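Local coordinates for protein endoglucanase A (Clostridium acetobutylicum, PDB 3IK2) that probably hydrolyses internal beta-1,4-glucosidic bonds of cellulose and related glucans, as a family 44 glycoside hydrolase, at residues G137-T142 with M152-N157; S99-Q104 with K173-D178. One frame throughout, in Å; residues are numbered along the deposited sequence.

Contact 1: G137-T142 with M152-N157. With ACT (acetate ion), chain I.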
loop_
_atom_site.group_PDB
_atom_site.type_symbol
_atom_site.label_atom_id
_atom_site.label_comp_id
_atom_site.label_asym_id
_atom_site.label_seq_id
_atom_site.Cartn_x
_atom_site.Cartn_y
_atom_site.Cartn_z
ATOM N N GLY A 137 14.871 23.904 -20.550
ATOM C CA GLY A 137 15.730 23.673 -21.703
ATOM C C GLY A 137 15.574 22.208 -22.150
ATOM O O GLY A 137 14.826 21.437 -21.533
ATOM N N PRO A 138 16.233 21.827 -23.256
ATOM C CA PRO A 138 16.165 20.443 -23.733
ATOM C C PRO A 138 16.643 19.413 -22.708
ATOM O O PRO A 138 17.617 19.641 -21.957
ATOM C CB PRO A 138 17.062 20.417 -24.985
ATOM C CG PRO A 138 17.592 21.807 -25.165
ATOM C CD PRO A 138 16.989 22.723 -24.157
ATOM N N LEU A 139 15.913 18.303 -22.691
ATOM C CA LEU A 139 16.147 17.178 -21.800
ATOM C C LEU A 139 17.324 16.352 -22.344
ATOM O O LEU A 139 17.601 16.362 -23.546
ATOM C CB LEU A 139 14.854 16.372 -21.656
ATOM C CG LEU A 139 13.824 16.754 -20.551
ATOM C CD1 LEU A 139 13.902 18.194 -19.995
ATOM C CD2 LEU A 139 12.375 16.350 -20.889
ATOM N N SER A 140 18.056 15.707 -21.439
ATOM C CA SER A 140 19.193 14.878 -21.801
ATOM C C SER A 140 19.092 13.548 -21.057
ATOM O O SER A 140 18.628 13.529 -19.921
ATOM C CB SER A 140 20.505 15.573 -21.423
ATOM O OG SER A 140 21.592 14.713 -21.714
ATOM N N LEU A 141 19.527 12.458 -21.699
ATOM C CA LEU A 141 19.648 11.146 -21.039
ATOM C C LEU A 141 20.930 11.037 -20.231
ATOM O O LEU A 141 21.141 10.066 -19.508
ATOM C CB LEU A 141 19.570 9.998 -22.051
ATOM C CG LEU A 141 18.262 9.983 -22.868
ATOM C CD1 LEU A 141 18.313 8.984 -24.083
ATOM C CD2 LEU A 141 17.040 9.730 -21.953
ATOM N N THR A 142 21.785 12.041 -20.372
ATOM C CA THR A 142 23.003 12.183 -19.591
ATOM C C THR A 142 22.978 13.544 -18.835
ATOM O O THR A 142 23.658 14.519 -19.230
ATOM C CB THR A 142 24.204 12.130 -20.516
ATOM O OG1 THR A 142 24.034 13.141 -21.497
ATOM C CG2 THR A 142 24.281 10.805 -21.223
ATOM N N MET A 152 13.079 17.097 -12.331
ATOM C CA MET A 152 12.119 15.994 -12.329
ATOM C C MET A 152 11.591 15.604 -13.709
ATOM O O MET A 152 11.386 14.429 -13.972
ATOM C CB MET A 152 10.971 16.231 -11.317
ATOM C CG MET A 152 11.463 16.252 -9.871
ATOM S SD MET A 152 12.284 14.715 -9.390
ATOM C CE MET A 152 13.995 15.205 -9.313
ATOM N N ASP A 153 11.395 16.562 -14.602
ATOM C CA ASP A 153 10.932 16.195 -15.956
ATOM C C ASP A 153 11.983 15.387 -16.703
ATOM O O ASP A 153 11.663 14.446 -17.416
ATOM C CB ASP A 153 10.501 17.416 -16.786
ATOM C CG ASP A 153 11.583 18.486 -16.914
ATOM O OD1 ASP A 153 12.666 18.450 -16.288
ATOM O OD2 ASP A 153 11.304 19.426 -17.648
ATOM N N GLU A 154 13.241 15.772 -16.518
ATOM C CA GLU A 154 14.352 15.106 -17.156
ATOM C C GLU A 154 14.464 13.648 -16.665
ATOM O O GLU A 154 14.779 12.740 -17.448
ATOM C CB GLU A 154 15.636 15.901 -16.891
ATOM C CG GLU A 154 16.821 15.402 -17.654
ATOM C CD GLU A 154 17.961 16.385 -17.665
ATOM O OE1 GLU A 154 18.484 16.701 -16.579
ATOM O OE2 GLU A 154 18.320 16.856 -18.775
ATOM N N PHE A 155 14.166 13.453 -15.378
ATOM C CA PHE A 155 14.166 12.151 -14.704
ATOM C C PHE A 155 13.092 11.213 -15.272
ATOM O O PHE A 155 13.385 10.052 -15.614
ATOM C CB PHE A 155 13.963 12.414 -13.189
ATOM C CG PHE A 155 14.012 11.170 -12.291
ATOM C CD1 PHE A 155 14.447 9.922 -12.763
ATOM C CD2 PHE A 155 13.639 11.283 -10.949
ATOM C CE1 PHE A 155 14.470 8.777 -11.884
ATOM C CE2 PHE A 155 13.667 10.166 -10.079
ATOM C CZ PHE A 155 14.081 8.915 -10.573
ATOM N N VAL A 156 11.847 11.697 -15.373
ATOM C CA VAL A 156 10.746 10.865 -15.831
ATOM C C VAL A 156 11.038 10.530 -17.294
ATOM O O VAL A 156 10.911 9.373 -17.715
ATOM C CB VAL A 156 9.377 11.604 -15.707
ATOM C CG1 VAL A 156 8.232 10.717 -16.167
ATOM C CG2 VAL A 156 9.115 12.038 -14.267
ATOM N N ASN A 157 11.470 11.545 -18.039
ATOM C CA ASN A 157 11.821 11.396 -19.446
ATOM C C ASN A 157 12.857 10.271 -19.673
ATOM O O ASN A 157 12.730 9.516 -20.606
ATOM C CB ASN A 157 12.335 12.726 -20.035
ATOM C CG ASN A 157 12.605 12.631 -21.535
ATOM O OD1 ASN A 157 11.669 12.652 -22.351
ATOM N ND2 ASN A 157 13.886 12.519 -21.909
HETATM C C ACT I . 15.551 12.367 -25.079
HETATM O O ACT I . 14.343 12.158 -24.846
HETATM O OXT ACT I . 16.084 13.353 -24.502
HETATM C CH3 ACT I . 16.320 11.468 -25.999
HETATM O O HOH W 1 16.025 12.491 -19.635
#
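Leu139 lies along one side of helix 152-163 near its first turns, and each methyl finds a different neighbour. CD2 packs on CB of Asn157 at 3.7 Å, while CD1 turns to the carboxylate of Asp153, touching OD2 at 3.7 Å. Between them, CG rests on the helix backbone, 3.8 Å from Glu154 CA.

The polar grip comes one residue later. Glu154 has its CG anti to the backbone N (chi1 -172°) and runs out nearly straight, a shape that carries the carboxylate past Leu139 to the loop backbone. There OE2 accepts from Ser140 N at 2.9 Å, a bent bond (141° at the hydrogen) that meets the anti side of the carboxylate. A water donates to Ser140 O at 2.8 Å and accepts from Asn157 ND2; its approach to Glu154 O is so short that this leg is doubtful. The same amide nitrogen of Asn157 gives an almost straight bond, 3.0 Å, to O of an acetate ion probably left from the crystallisation liquor; the acetate methyl sits against Leu141 CD1.

In the second shell Lys135 ties the acids together. Its NZ makes a salt bridge to Glu154 OE2 and a hydrogen bond to Pro138 O, and its backbone N is bound by Asp153 OD2. Ser140 OG, anti to its backbone N, accepts from Thr142 N at 3.0 Å, an ST turn that bends the chain as it heads for Asp144, Asp147 and Ser149, which bind calcium together with Glu48.

The direct polar link between loop and helix is one carboxylate oxygen. Glu154 OE2 takes both a backbone N-H and a lysine, a pairing that would favour its ionised form, and its side chain lies about 6 Å from the calcium ion, whose charge probably acts in the same sense.

Contact 2: S99-Q104 with K173-D178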
loop_
_atom_site.group_PDB
_atom_site.type_symbol
_atom_site.label_atom_id
_atom_site.label_comp_id
_atom_site.label_asym_id
_atom_site.label_seq_id
_atom_site.Cartn_x
_atom_site.Cartn_y
_atom_site.Cartn_z
ATOM N N SER A 99 4.734 -1.049 -11.330
ATOM C CA SER A 99 5.770 -0.398 -10.510
ATOM C C SER A 99 5.293 0.990 -10.104
ATOM O O SER A 99 4.931 1.784 -10.974
ATOM C CB SER A 99 7.075 -0.244 -11.304
ATOM O OG SER A 99 7.695 -1.498 -11.495
ATOM N N LEU A 100 5.294 1.281 -8.794
ATOM C CA LEU A 100 5.143 2.648 -8.302
ATOM C C LEU A 100 6.537 3.185 -7.928
ATOM O O LEU A 100 7.219 2.597 -7.094
ATOM C CB LEU A 100 4.170 2.736 -7.108
ATOM C CG LEU A 100 3.975 4.101 -6.418
ATOM C CD1 LEU A 100 3.542 5.204 -7.391
ATOM C CD2 LEU A 100 2.971 4.019 -5.283
ATOM N N VAL A 101 6.959 4.265 -8.589
ATOM C CA VAL A 101 8.258 4.900 -8.299
ATOM C C VAL A 101 8.052 6.322 -7.758
ATOM O O VAL A 101 7.081 6.985 -8.133
ATOM C CB VAL A 101 9.240 4.873 -9.540
ATOM C CG1 VAL A 101 9.306 3.447 -10.150
ATOM C CG2 VAL A 101 8.855 5.910 -10.638
ATOM N N THR A 102 8.964 6.782 -6.892
ATOM C CA THR A 102 8.829 8.090 -6.249
ATOM C C THR A 102 9.672 9.211 -6.881
ATOM O O THR A 102 10.857 9.017 -7.167
ATOM C CB THR A 102 9.142 7.999 -4.755
ATOM O OG1 THR A 102 8.283 7.017 -4.164
ATOM C CG2 THR A 102 8.873 9.340 -4.046
ATOM N N LEU A 103 9.027 10.364 -7.085
ATOM C CA LEU A 103 9.683 11.632 -7.508
ATOM C C LEU A 103 9.835 12.582 -6.311
ATOM O O LEU A 103 9.181 12.402 -5.270
ATOM C CB LEU A 103 8.912 12.297 -8.666
ATOM C CG LEU A 103 8.648 11.407 -9.889
ATOM C CD1 LEU A 103 7.756 12.135 -10.879
ATOM C CD2 LEU A 103 9.965 10.953 -10.589
ATOM N N GLN A 104 10.755 13.538 -6.431
ATOM C CA GLN A 104 11.200 14.354 -5.287
ATOM C C GLN A 104 10.506 15.718 -5.317
ATOM O O GLN A 104 10.346 16.314 -6.374
ATOM C CB GLN A 104 12.728 14.529 -5.292
ATOM C CG GLN A 104 13.529 13.243 -5.036
ATOM C CD GLN A 104 13.285 12.160 -6.102
ATOM O OE1 GLN A 104 13.363 12.427 -7.291
ATOM N NE2 GLN A 104 12.971 10.947 -5.670
ATOM N N LYS A 173 4.047 2.298 -14.343
ATOM C CA LYS A 173 2.670 2.719 -14.350
ATOM C C LYS A 173 2.348 3.892 -13.431
ATOM O O LYS A 173 1.475 4.704 -13.772
ATOM C CB LYS A 173 1.755 1.531 -14.083
ATOM C CG LYS A 173 1.510 0.639 -15.304
ATOM C CD LYS A 173 0.536 -0.471 -14.974
ATOM C CE LYS A 173 0.250 -1.364 -16.201
ATOM N NZ LYS A 173 1.376 -2.322 -16.458
ATOM N N GLY A 174 3.028 3.961 -12.270
ATOM C CA GLY A 174 2.724 4.960 -11.219
ATOM C C GLY A 174 3.898 5.786 -10.708
ATOM O O GLY A 174 5.039 5.304 -10.618
ATOM N N TYR A 175 3.617 7.043 -10.387
ATOM C CA TYR A 175 4.608 7.965 -9.811
ATOM C C TYR A 175 4.086 8.521 -8.508
ATOM O O TYR A 175 2.973 9.033 -8.442
ATOM C CB TYR A 175 4.966 9.124 -10.782
ATOM C CG TYR A 175 5.751 8.618 -11.970
ATOM C CD1 TYR A 175 7.158 8.582 -11.943
ATOM C CD2 TYR A 175 5.093 8.165 -13.130
ATOM C CE1 TYR A 175 7.895 8.068 -13.030
ATOM C CE2 TYR A 175 5.811 7.665 -14.208
ATOM C CZ TYR A 175 7.207 7.620 -14.147
ATOM O OH TYR A 175 7.886 7.138 -15.228
ATOM N N SER A 176 4.901 8.427 -7.468
ATOM C CA SER A 176 4.538 8.987 -6.169
ATOM C C SER A 176 5.078 10.413 -6.079
ATOM O O SER A 176 6.228 10.692 -6.491
ATOM C CB SER A 176 5.065 8.138 -4.998
ATOM O OG SER A 176 4.655 8.689 -3.735
ATOM N N LEU A 177 4.236 11.305 -5.572
ATOM C CA LEU A 177 4.588 12.720 -5.357
ATOM C C LEU A 177 5.363 12.817 -4.023
ATOM O O LEU A 177 4.800 13.205 -2.977
ATOM C CB LEU A 177 3.316 13.581 -5.364
ATOM C CG LEU A 177 2.600 14.019 -6.682
ATOM C CD1 LEU A 177 3.117 13.413 -8.017
ATOM C CD2 LEU A 177 1.084 13.942 -6.591
ATOM N N ASP A 178 6.657 12.454 -4.070
ATOM C CA ASP A 178 7.502 12.393 -2.869
ATOM C C ASP A 178 6.917 11.441 -1.805
ATOM O O ASP A 178 6.306 10.427 -2.139
ATOM C CB ASP A 178 7.783 13.816 -2.300
ATOM C CG ASP A 178 9.087 13.896 -1.521
ATOM O OD1 ASP A 178 9.171 13.270 -0.430
ATOM O OD2 ASP A 178 10.020 14.602 -1.992
HETATM O O HOH W 2 4.611 -0.699 -14.200
HETATM O O HOH W 3 7.207 7.467 -1.686
#
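Val101 and Tyr175 stand side by side on strands 99-103 and 174-177, neighbours in the eight-stranded parallel barrel of this TIM-like fold. CG2 of Val101 meets the Tyr175 ring obliquely, 3.4 Å from CE1. The parallel ladder behind them alternates between strands: Gly174 N to Ser99 O, Val101 N to Gly174 O, Ser176 N to Val101 O, and Leu103 N to Ser176 O.

Leu103 reaches the same ring from further along its strand. Its CB lies 3.8 Å from Ser176 O. With CG anti to the carbonyl carbon (chi1 -53°), the branch crosses the tyrosine at a slant, and CG comes 3.8 Å from Tyr175 CD1. Both methyls touch that ring carbon too, and Leu103 CD1 extends to Tyr175 CB as well. Helices 152-163 and 198-215 complete this layer around Leu103.

On the other face of the sheet, Leu100 CD1 lies directly on the glycine backbone, 3.4 Å from Gly174 C. Past the strand ends Asp178 is buried, its OD2 bound by the backbone N of Ala105 and Gly106 and its OD1 by Thr43 and Trp184. Its carbonyl has two donors of its own: Ser176 OG donates to Asp178 O at 2.9 Å, and a water bridges that oxygen to Thr102 OG1, which is also hydrogen-bonded to Ile37 O.

How the contacts relate
Both segments of contact 1 fall between the two strands of contact 2: the chain passes through 99-104, then 137-142, 152-157 and finally 173-178. Strand 99-103, helix 152-163 and strand 174-177 thus form one beta-alpha-beta crossover of the barrel. The excursion that supplies three of the calcium ligands, with 137-142 in it, is inserted between strand 99-103 and helix 152-163; Glu48 is the fourth protein residue of that site. The two centres are 16 Å apart, contact 2 in the barrel wall and contact 1 nearer the periphery. They meet where the helix packs on the sheet, with Met152 SD 3.3 Å from Gln104 OE1. Helix 152-163 therefore faces the barrel with one side and the calcium-bearing loop with another.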